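Local coordinates for protein transcriptional regulator (Methanobacterium thermoautotrophicum, PDB 3BPV) that probably binds DNA through a winged-helix motif and represses transcription as a dimeric regulator of the MarR family, at residues A[12-17]-A[105-110]; A[25-30]-A[65-70]; A[43-48]-A[82-87]. All blocks are in the same frame, centred on the assembly; numbering follows the deposited sequence.

Interaction 1: A[12-17]-A[105-110]; sequences RSHRVF and ERWEDL
With its CG anti to the backbone N (chi1 175°), Trp107 reaches across from helix 97-111, and Phe17, with a similar first torsion, comes to meet it from helix 3-21; the like torsion of His14 sets its ring against the indole face. Ser13 instead takes the crowded position with OG between N and the carbonyl carbon, which sets the hydroxyl at the rim of the indole. There Trp107 NE1 donates to Ser13 OG at 3.0 Å, with OG practically in the indole plane and the bond moderately bent; the same hydroxyl is also hydrogen-bonded to the backbone O of Ile10. His14 lies over one indole face. Its CA sits 3.9 Å from the centroid of the Trp107 five-membered ring in a CH-pi contact. Its imidazole turns an edge to the six-membered ring in a T-shaped pair, planes at 89°. Phe17 meets the root of the tryptophan, its CD2 lying 3.6 Å from Trp107 CB, and the two rings are inclined obliquely. Further along, Phe17 CE1 touches Leu110 CD1 at 3.4 Å. Arg106 CB lies 4.1 Å from Phe17 CZ, which stands over one face of the nearly perpendicular Arg106 guanidinium, itself salt-bridged to Glu21. An alanine in place of Trp107 would remove the indole and with it the bond to Ser13 OG, and would probably loosen the packing of His14 and Phe17 between the two helices. The axes of 12-17 and 105-110 approach to 10.6 Å, joined mainly by an aromatic cluster. Both helices belong to the dimer-forming part of the MarR fold, and the second subunit packs its Lys4 on His14 and its His54 on Val16. Both imidazole nitrogens of His14 have carboxylate partners, ND1 with Asp29 and NE2 with Glu104, which would probably stabilise a protonated ring beside the electron-rich indole face.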
loop_
_atom_site.group_PDB
_atom_site.type_symbol
_atom_site.label_atom_id
_atom_site.label_comp_id
_atom_site.label_asym_id
_atom_site.label_seq_id
_atom_site.Cartn_x
_atom_site.Cartn_y
_atom_site.Cartn_z
ATOM N N ARG A 12 4.202 -4.030 4.663
ATOM C CA ARG A 12 4.439 -5.298 3.983
ATOM C C ARG A 12 4.303 -6.451 4.974
ATOM O O ARG A 12 3.863 -7.549 4.611
ATOM C CB ARG A 12 5.821 -5.318 3.324
ATOM C CG ARG A 12 5.864 -4.608 1.983
ATOM C CD ARG A 12 7.080 -5.025 1.176
ATOM N NE ARG A 12 8.323 -4.464 1.691
ATOM C CZ ARG A 12 8.719 -3.212 1.490
ATOM N NH1 ARG A 12 7.968 -2.382 0.783
ATOM N NH2 ARG A 12 9.872 -2.792 1.993
ATOM N N SER A 13 4.670 -6.208 6.228
ATOM C CA SER A 13 4.559 -7.255 7.233
ATOM C C SER A 13 3.080 -7.501 7.483
ATOM O O SER A 13 2.658 -8.636 7.705
ATOM C CB SER A 13 5.259 -6.844 8.534
ATOM O OG SER A 13 4.520 -5.883 9.264
ATOM N N HIS A 14 2.288 -6.436 7.418
ATOM C CA HIS A 14 0.850 -6.546 7.622
ATOM C C HIS A 14 0.247 -7.374 6.498
ATOM O O HIS A 14 -0.599 -8.237 6.732
ATOM C CB HIS A 14 0.223 -5.146 7.666
ATOM C CG HIS A 14 -1.267 -5.149 7.798
ATOM N ND1 HIS A 14 -2.108 -5.250 6.712
ATOM C CD2 HIS A 14 -2.068 -5.062 8.886
ATOM C CE1 HIS A 14 -3.363 -5.223 7.125
ATOM N NE2 HIS A 14 -3.366 -5.110 8.440
ATOM N N ARG A 15 0.702 -7.126 5.276
ATOM C CA ARG A 15 0.218 -7.856 4.118
ATOM C C ARG A 15 0.500 -9.351 4.248
ATOM O O ARG A 15 -0.371 -10.184 3.978
ATOM C CB ARG A 15 0.871 -7.295 2.854
ATOM C CG ARG A 15 0.393 -7.920 1.558
ATOM C CD ARG A 15 0.425 -6.885 0.441
ATOM N NE ARG A 15 1.685 -6.155 0.429
ATOM C CZ ARG A 15 1.909 -5.055 -0.281
ATOM N NH1 ARG A 15 0.950 -4.546 -1.044
ATOM N NH2 ARG A 15 3.095 -4.461 -0.229
ATOM N N VAL A 16 1.718 -9.687 4.657
ATOM C CA VAL A 16 2.091 -11.089 4.819
ATOM C C VAL A 16 1.297 -11.720 5.965
ATOM O O VAL A 16 0.825 -12.853 5.854
ATOM C CB VAL A 16 3.606 -11.236 5.097
ATOM C CG1 VAL A 16 3.940 -12.681 5.453
ATOM C CG2 VAL A 16 4.403 -10.815 3.870
ATOM N N PHE A 17 1.140 -10.990 7.062
ATOM C CA PHE A 17 0.404 -11.507 8.217
ATOM C C PHE A 17 -1.067 -11.771 7.871
ATOM O O PHE A 17 -1.620 -12.820 8.218
ATOM C CB PHE A 17 0.488 -10.507 9.373
ATOM C CG PHE A 17 0.116 -11.083 10.708
ATOM C CD1 PHE A 17 0.999 -11.907 11.392
ATOM C CD2 PHE A 17 -1.114 -10.794 11.284
ATOM C CE1 PHE A 17 0.663 -12.440 12.636
ATOM C CE2 PHE A 17 -1.464 -11.320 12.527
ATOM C CZ PHE A 17 -0.569 -12.145 13.205
ATOM N N GLU A 105 -5.325 -6.800 15.663
ATOM C CA GLU A 105 -4.833 -6.647 17.028
ATOM C C GLU A 105 -3.583 -7.495 17.254
ATOM O O GLU A 105 -2.607 -7.033 17.847
ATOM C CB GLU A 105 -5.922 -7.060 18.024
ATOM C CG GLU A 105 -5.538 -6.877 19.482
ATOM C CD GLU A 105 -6.636 -7.325 20.430
ATOM O OE1 GLU A 105 -7.771 -6.813 20.318
ATOM O OE2 GLU A 105 -6.363 -8.188 21.288
ATOM N N ARG A 106 -3.620 -8.743 16.792
ATOM C CA ARG A 106 -2.480 -9.638 16.943
ATOM C C ARG A 106 -1.256 -9.089 16.211
ATOM O O ARG A 106 -0.134 -9.157 16.717
ATOM C CB ARG A 106 -2.821 -11.037 16.409
ATOM C CG ARG A 106 -3.830 -11.811 17.254
ATOM C CD ARG A 106 -4.166 -13.146 16.599
ATOM N NE ARG A 106 -2.968 -13.949 16.364
ATOM C CZ ARG A 106 -2.952 -15.097 15.693
ATOM N NH1 ARG A 106 -4.075 -15.588 15.185
ATOM N NH2 ARG A 106 -1.813 -15.755 15.532
ATOM N N TRP A 107 -1.465 -8.558 15.009
ATOM C CA TRP A 107 -0.357 -8.004 14.241
ATOM C C TRP A 107 0.259 -6.830 15.003
ATOM O O TRP A 107 1.479 -6.732 15.134
ATOM C CB TRP A 107 -0.842 -7.537 12.865
ATOM C CG TRP A 107 0.221 -6.849 12.077
ATOM C CD1 TRP A 107 1.313 -7.423 11.491
ATOM C CD2 TRP A 107 0.328 -5.440 11.841
ATOM N NE1 TRP A 107 2.095 -6.453 10.906
ATOM C CE2 TRP A 107 1.514 -5.228 11.107
ATOM C CE3 TRP A 107 -0.461 -4.334 12.185
ATOM C CZ2 TRP A 107 1.931 -3.955 10.707
ATOM C CZ3 TRP A 107 -0.045 -3.065 11.788
ATOM C CH2 TRP A 107 1.141 -2.889 11.057
ATOM N N GLU A 108 -0.590 -5.949 15.514
ATOM C CA GLU A 108 -0.109 -4.795 16.264
ATOM C C GLU A 108 0.665 -5.215 17.506
ATOM O O GLU A 108 1.722 -4.654 17.807
ATOM C CB GLU A 108 -1.281 -3.888 16.659
ATOM C CG GLU A 108 -1.818 -3.066 15.500
ATOM C CD GLU A 108 -2.937 -2.123 15.900
ATOM O OE1 GLU A 108 -2.790 -1.420 16.924
ATOM O OE2 GLU A 108 -3.954 -2.076 15.173
ATOM N N ASP A 109 0.155 -6.210 18.228
ATOM C CA ASP A 109 0.845 -6.655 19.432
ATOM C C ASP A 109 2.237 -7.184 19.104
ATOM O O ASP A 109 3.200 -6.915 19.830
ATOM C CB ASP A 109 0.036 -7.734 20.165
ATOM C CG ASP A 109 -1.260 -7.195 20.746
ATOM O OD1 ASP A 109 -1.337 -5.975 20.986
ATOM O OD2 ASP A 109 -2.193 -7.991 20.977
ATOM N N LEU A 110 2.342 -7.934 18.014
ATOM C CA LEU A 110 3.630 -8.472 17.594
ATOM C C LEU A 110 4.580 -7.345 17.187
ATOM O O LEU A 110 5.751 -7.338 17.556
ATOM C CB LEU A 110 3.445 -9.437 16.419
ATOM C CG LEU A 110 2.840 -10.812 16.724
ATOM C CD1 LEU A 110 2.388 -11.461 15.431
ATOM C CD2 LEU A 110 3.861 -11.689 17.430
#

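Interaction 2: A[25-30]-A[65-70]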
loop_
_atom_site.group_PDB
_atom_site.type_symbol
_atom_site.label_atom_id
_atom_site.label_comp_id
_atom_site.label_asym_id
_atom_site.label_seq_id
_atom_site.Cartn_x
_atom_site.Cartn_y
_atom_site.Cartn_z
ATOM N N LEU A 25 -9.600 -17.933 4.207
ATOM C CA LEU A 25 -10.789 -17.241 3.712
ATOM C C LEU A 25 -10.473 -16.595 2.367
ATOM O O LEU A 25 -11.271 -15.826 1.827
ATOM C CB LEU A 25 -11.229 -16.162 4.701
ATOM C CG LEU A 25 -11.629 -16.638 6.098
ATOM C CD1 LEU A 25 -11.942 -15.435 6.968
ATOM C CD2 LEU A 25 -12.835 -17.558 6.000
ATOM N N ASN A 26 -9.295 -16.917 1.842
ATOM C CA ASN A 26 -8.827 -16.379 0.568
ATOM C C ASN A 26 -8.761 -14.863 0.609
ATOM O O ASN A 26 -8.956 -14.188 -0.406
ATOM C CB ASN A 26 -9.730 -16.826 -0.585
ATOM C CG ASN A 26 -9.538 -18.286 -0.943
ATOM O OD1 ASN A 26 -8.444 -18.833 -0.792
ATOM N ND2 ASN A 26 -10.593 -18.921 -1.434
ATOM N N LEU A 27 -8.464 -14.330 1.784
ATOM C CA LEU A 27 -8.382 -12.887 1.945
ATOM C C LEU A 27 -6.956 -12.372 1.873
ATOM O O LEU A 27 -6.004 -13.057 2.248
ATOM C CB LEU A 27 -9.015 -12.461 3.280
ATOM C CG LEU A 27 -10.543 -12.477 3.365
ATOM C CD1 LEU A 27 -10.966 -12.274 4.813
ATOM C CD2 LEU A 27 -11.123 -11.382 2.476
ATOM N N THR A 28 -6.835 -11.151 1.373
ATOM C CA THR A 28 -5.569 -10.460 1.248
ATOM C C THR A 28 -5.780 -9.073 1.823
ATOM O O THR A 28 -6.919 -8.637 2.023
ATOM C CB THR A 28 -5.162 -10.288 -0.210
ATOM O OG1 THR A 28 -6.225 -9.629 -0.913
ATOM C CG2 THR A 28 -4.866 -11.634 -0.850
ATOM N N ASP A 29 -4.684 -8.374 2.067
ATOM C CA ASP A 29 -4.727 -7.029 2.611
ATOM C C ASP A 29 -5.639 -6.128 1.777
ATOM O O ASP A 29 -6.473 -5.405 2.318
ATOM C CB ASP A 29 -3.305 -6.465 2.633
ATOM C CG ASP A 29 -3.206 -5.148 3.348
ATOM O OD1 ASP A 29 -3.973 -4.222 3.015
ATOM O OD2 ASP A 29 -2.341 -5.039 4.240
ATOM N N ALA A 30 -5.480 -6.165 0.462
ATOM C CA ALA A 30 -6.288 -5.330 -0.421
ATOM C C ALA A 30 -7.781 -5.616 -0.271
ATOM O O ALA A 30 -8.601 -4.693 -0.264
ATOM C CB ALA A 30 -5.853 -5.529 -1.869
ATOM N N ARG A 65 -13.858 -8.311 -7.287
ATOM C CA ARG A 65 -14.368 -9.546 -7.871
ATOM C C ARG A 65 -14.074 -10.713 -6.929
ATOM O O ARG A 65 -14.916 -11.588 -6.727
ATOM C CB ARG A 65 -13.729 -9.788 -9.243
ATOM C CG ARG A 65 -14.354 -10.937 -10.021
ATOM C CD ARG A 65 -13.781 -11.027 -11.429
ATOM N NE ARG A 65 -14.017 -9.802 -12.189
ATOM C CZ ARG A 65 -13.695 -9.641 -13.469
ATOM N NH1 ARG A 65 -13.122 -10.630 -14.142
ATOM N NH2 ARG A 65 -13.949 -8.491 -14.078
ATOM N N ARG A 66 -12.882 -10.723 -6.342
ATOM C CA ARG A 66 -12.516 -11.786 -5.412
ATOM C C ARG A 66 -13.416 -11.761 -4.177
ATOM O O ARG A 66 -13.831 -12.813 -3.684
ATOM C CB ARG A 66 -11.045 -11.646 -5.006
ATOM C CG ARG A 66 -10.083 -11.867 -6.167
ATOM C CD ARG A 66 -8.641 -11.671 -5.757
ATOM N NE ARG A 66 -8.195 -12.666 -4.788
ATOM C CZ ARG A 66 -6.955 -12.734 -4.308
ATOM N NH1 ARG A 66 -6.040 -11.865 -4.711
ATOM N NH2 ARG A 66 -6.632 -13.673 -3.433
ATOM N N LEU A 67 -13.726 -10.570 -3.673
ATOM C CA LEU A 67 -14.589 -10.472 -2.499
ATOM C C LEU A 67 -15.984 -10.966 -2.837
ATOM O O LEU A 67 -16.633 -11.619 -2.021
ATOM C CB LEU A 67 -14.675 -9.028 -1.998
ATOM C CG LEU A 67 -13.496 -8.515 -1.171
ATOM C CD1 LEU A 67 -13.642 -7.017 -0.968
ATOM C CD2 LEU A 67 -13.444 -9.255 0.167
ATOM N N GLU A 68 -16.435 -10.654 -4.044
ATOM C CA GLU A 68 -17.759 -11.068 -4.500
ATOM C C GLU A 68 -17.810 -12.584 -4.702
ATOM O O GLU A 68 -18.783 -13.235 -4.322
ATOM C CB GLU A 68 -18.104 -10.356 -5.811
ATOM C CG GLU A 68 -19.546 -10.536 -6.268
ATOM C CD GLU A 68 -19.812 -9.882 -7.611
ATOM O OE1 GLU A 68 -19.522 -8.675 -7.757
ATOM O OE2 GLU A 68 -20.316 -10.572 -8.523
ATOM N N GLU A 69 -16.762 -13.141 -5.294
ATOM C CA GLU A 69 -16.701 -14.581 -5.534
ATOM C C GLU A 69 -16.750 -15.342 -4.217
ATOM O O GLU A 69 -17.354 -16.415 -4.126
ATOM C CB GLU A 69 -15.416 -14.941 -6.282
ATOM C CG GLU A 69 -15.279 -16.423 -6.601
ATOM C CD GLU A 69 -16.274 -16.895 -7.643
ATOM O OE1 GLU A 69 -17.493 -16.730 -7.424
ATOM O OE2 GLU A 69 -15.838 -17.435 -8.682
ATOM N N SER A 70 -16.102 -14.789 -3.196
ATOM C CA SER A 70 -16.075 -15.414 -1.879
ATOM C C SER A 70 -17.380 -15.188 -1.115
ATOM O O SER A 70 -17.585 -15.761 -0.044
ATOM C CB SER A 70 -14.898 -14.877 -1.069
ATOM O OG SER A 70 -13.666 -15.221 -1.682
HETATM O O HOH W 1 -11.959 -13.555 -0.666
HETATM O O HOH W 2 -13.119 -17.801 -2.478
#
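Arg66 reaches out from helix 57-69 toward the loop before helix 29-40. Its CG stands anti to the carbonyl carbon and its chain bends at chi3 (65°), so that the guanidinium crosses the Thr28 side chain at about a right angle. The touch is made by the Thr28 methyl: CG2 lies 3.7 Å from Arg66 NH2. Thr28 OG1 takes the crowded position between N and the carbonyl carbon (chi1 55°) and serves as N-cap of helix 29-40, while its bond with Gln31 NE2 adds a side-chain partner within the first turn.

Deeper in, Leu67 and Leu27 meet tip to tip, with Leu27 CD2 3.9 Å from Leu67 CD2. Both belong to a larger apolar cluster, since each also packs on Phe72. Toward the end of the helical segment, Ser70 and Asn26 approach each other through water. One water donates to Asn26 O and lies 2.6 Å from Ser70 OG; a second accepts from Asn26 ND2 at 3.0 Å and bonds to the same hydroxyl. Two waters therefore link Ser70 to both the backbone and the side chain of Asn26, with no direct hydrogen bond between the segments.

Leucines inside with a hydrated polar margin join the start of helix 29-40 to the later part of helix 57-69, the helix that corresponds to the recognition helix in the winged-helix fold of MarR proteins.

Interaction 3: A[43-48]-A[82-87]; sequences GIKQDE and RRRYIL
Backbone pairing makes the close side of this contact. Gly43 N donates to Leu87 O, nearly along the C=O axis, and Leu87 N returns a bond to Ile44 O at 2.9 Å. Two residues on, Gln46 N gives the shortest of the three, 2.7 Å to Tyr85 O, lying in the carbonyl plane. Between them Lys45 and Ile86 form a single beta bridge. Under this pairing the buried Leu87 turns its CD1 to Gln46 CA, 3.7 Å away, and continues inward onto Leu49, Leu64 and Ile38. The residues before helix 46-53 thus add a short edge to the two-stranded antiparallel wing formed by strands 73-78 and 84-89, a strand-like addition that is part of the winged-helix fold of the MarR family.

Away from the backbone bonds and Leu87, the contact passes to partly exposed charged side chains and becomes looser. Its firm point is Arg84, which, bent at chi3 (77°), grips Asp47 side-on: NE bonds OD1 of Asp47 at 2.9 Å, almost straight at 174°, and NH2 reaches OD2 with a more tilted approach. Both carboxylate oxygens use their syn lone pairs. Glu48 adds only a longer salt bridge, Glu48 OE2 to Arg84 NH2 at 3.4 Å, its carboxylate nearly perpendicular to the guanidinium, while its OE1 accepts from Lys45 N. Lys45 CG lies over one guanidinium face, and Asp47 and Glu48 would probably balance the Arg84 charge. Here water takes over part of the bridging, donating to Asp47 OD1 at 2.6 Å and accepting from Asp47 N and Tyr85 N.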
loop_
_atom_site.group_PDB
_atom_site.type_symbol
_atom_site.label_atom_id
_atom_site.label_comp_id
_atom_site.label_asym_id
_atom_site.label_seq_id
_atom_site.Cartn_x
_atom_site.Cartn_y
_atom_site.Cartn_z
ATOM N N GLY A 43 -23.503 0.825 0.537
ATOM C CA GLY A 43 -24.064 1.461 -0.641
ATOM C C GLY A 43 -23.088 2.313 -1.427
ATOM O O GLY A 43 -23.447 2.885 -2.454
ATOM N N ILE A 44 -21.852 2.410 -0.949
ATOM C CA ILE A 44 -20.851 3.201 -1.646
ATOM C C ILE A 44 -20.718 2.672 -3.075
ATOM O O ILE A 44 -20.767 1.464 -3.309
ATOM C CB ILE A 44 -19.477 3.127 -0.921
ATOM C CG1 ILE A 44 -18.487 4.095 -1.573
ATOM C CG2 ILE A 44 -18.936 1.701 -0.959
ATOM C CD1 ILE A 44 -17.159 4.212 -0.836
ATOM N N LYS A 45 -20.575 3.587 -4.032
ATOM C CA LYS A 45 -20.421 3.205 -5.433
ATOM C C LYS A 45 -19.010 2.667 -5.638
ATOM O O LYS A 45 -18.067 3.120 -4.986
ATOM C CB LYS A 45 -20.637 4.410 -6.357
ATOM C CG LYS A 45 -22.085 4.695 -6.748
ATOM C CD LYS A 45 -22.934 5.126 -5.570
ATOM C CE LYS A 45 -24.316 5.546 -6.046
ATOM N NZ LYS A 45 -25.207 5.894 -4.911
ATOM N N GLN A 46 -18.868 1.708 -6.546
ATOM C CA GLN A 46 -17.560 1.138 -6.824
ATOM C C GLN A 46 -16.597 2.224 -7.274
ATOM O O GLN A 46 -15.440 2.226 -6.865
ATOM C CB GLN A 46 -17.649 0.060 -7.905
ATOM C CG GLN A 46 -16.295 -0.545 -8.278
ATOM C CD GLN A 46 -16.425 -1.751 -9.188
ATOM O OE1 GLN A 46 -17.394 -2.504 -9.098
ATOM N NE2 GLN A 46 -15.437 -1.953 -10.054
ATOM N N ASP A 47 -17.063 3.148 -8.110
ATOM C CA ASP A 47 -16.179 4.207 -8.574
ATOM C C ASP A 47 -15.786 5.137 -7.433
ATOM O O ASP A 47 -14.713 5.735 -7.469
ATOM C CB ASP A 47 -16.805 5.001 -9.735
ATOM C CG ASP A 47 -18.103 5.684 -9.359
ATOM O OD1 ASP A 47 -19.171 5.061 -9.522
ATOM O OD2 ASP A 47 -18.051 6.843 -8.907
ATOM N N GLU A 48 -16.640 5.254 -6.416
ATOM C CA GLU A 48 -16.337 6.106 -5.267
ATOM C C GLU A 48 -15.292 5.414 -4.393
ATOM O O GLU A 48 -14.421 6.067 -3.811
ATOM C CB GLU A 48 -17.610 6.395 -4.458
ATOM C CG GLU A 48 -18.677 7.127 -5.261
ATOM C CD GLU A 48 -19.947 7.392 -4.478
ATOM O OE1 GLU A 48 -20.443 6.469 -3.794
ATOM O OE2 GLU A 48 -20.459 8.529 -4.563
ATOM N N ARG A 82 -26.362 3.656 -15.252
ATOM C CA ARG A 82 -25.993 2.312 -15.685
ATOM C C ARG A 82 -24.488 2.068 -15.747
ATOM O O ARG A 82 -24.044 0.943 -15.978
ATOM C CB ARG A 82 -26.634 2.009 -17.044
ATOM C CG ARG A 82 -26.156 2.881 -18.186
ATOM C CD ARG A 82 -24.949 2.267 -18.876
ATOM N NE ARG A 82 -24.579 3.000 -20.083
ATOM C CZ ARG A 82 -23.591 2.651 -20.900
ATOM N NH1 ARG A 82 -22.863 1.571 -20.648
ATOM N NH2 ARG A 82 -23.325 3.387 -21.971
ATOM N N ARG A 83 -23.709 3.123 -15.532
ATOM C CA ARG A 83 -22.255 3.022 -15.564
ATOM C C ARG A 83 -21.675 2.918 -14.161
ATOM O O ARG A 83 -20.459 2.855 -13.989
ATOM C CB ARG A 83 -21.669 4.245 -16.267
ATOM C CG ARG A 83 -22.187 4.429 -17.676
ATOM C CD ARG A 83 -21.982 5.847 -18.162
ATOM N NE ARG A 83 -22.762 6.098 -19.366
ATOM C CZ ARG A 83 -22.988 7.302 -19.875
ATOM N NH1 ARG A 83 -22.490 8.382 -19.287
ATOM N NH2 ARG A 83 -23.721 7.426 -20.972
ATOM N N ARG A 84 -22.545 2.899 -13.155
ATOM C CA ARG A 84 -22.086 2.811 -11.773
ATOM C C ARG A 84 -22.631 1.575 -11.061
ATOM O O ARG A 84 -23.664 1.028 -11.449
ATOM C CB ARG A 84 -22.485 4.081 -11.015
ATOM C CG ARG A 84 -22.060 5.370 -11.713
ATOM C CD ARG A 84 -22.400 6.596 -10.880
ATOM N NE ARG A 84 -21.455 6.768 -9.782
ATOM C CZ ARG A 84 -21.583 7.662 -8.806
ATOM N NH1 ARG A 84 -22.631 8.475 -8.774
ATOM N NH2 ARG A 84 -20.646 7.756 -7.872
ATOM N N TYR A 85 -21.927 1.144 -10.017
ATOM C CA TYR A 85 -22.316 -0.029 -9.243
ATOM C C TYR A 85 -22.300 0.228 -7.741
ATOM O O TYR A 85 -21.404 0.898 -7.223
ATOM C CB TYR A 85 -21.398 -1.202 -9.596
ATOM C CG TYR A 85 -21.624 -1.674 -11.008
ATOM C CD1 TYR A 85 -22.604 -2.623 -11.295
ATOM C CD2 TYR A 85 -20.936 -1.095 -12.072
ATOM C CE1 TYR A 85 -22.899 -2.977 -12.604
ATOM C CE2 TYR A 85 -21.225 -1.443 -13.388
ATOM C CZ TYR A 85 -22.209 -2.382 -13.645
ATOM O OH TYR A 85 -22.530 -2.714 -14.941
ATOM N N ILE A 86 -23.301 -0.315 -7.053
ATOM C CA ILE A 86 -23.449 -0.155 -5.613
ATOM C C ILE A 86 -22.867 -1.353 -4.880
ATOM O O ILE A 86 -23.133 -2.499 -5.238
ATOM C CB ILE A 86 -24.943 -0.025 -5.229
ATOM C CG1 ILE A 86 -25.600 1.074 -6.067
ATOM C CG2 ILE A 86 -25.078 0.268 -3.746
ATOM C CD1 ILE A 86 -24.931 2.415 -5.959
ATOM N N LEU A 87 -22.083 -1.082 -3.841
ATOM C CA LEU A 87 -21.462 -2.151 -3.066
ATOM C C LEU A 87 -22.004 -2.224 -1.651
ATOM O O LEU A 87 -22.290 -1.208 -1.032
ATOM C CB LEU A 87 -19.948 -1.937 -2.983
ATOM C CG LEU A 87 -19.230 -1.687 -4.308
ATOM C CD1 LEU A 87 -17.786 -1.300 -4.049
ATOM C CD2 LEU A 87 -19.318 -2.933 -5.172
HETATM O O HOH W 3 -19.334 2.494 -9.882
#

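From the N terminus, helix 3-21 supplies the first half of interaction 1, whose partner in helix 97-111 arrives 88 residues later, so that this contact closes a long loop around the other two. Inside it, 25-30 opens interaction 2, and 43-48 opens interaction 3 before 65-70 closes interaction 2; 82-87 then closes interaction 3. Interactions 2 and 3 therefore cross, tying the helices of the winged-helix region to one another and to the wing. Interactions 1 and 2 touch where helix 3-21 meets the start of helix 29-40, whereas interactions 1 and 3 lie on opposite sides of the chain's centre, about 31 Å between centres.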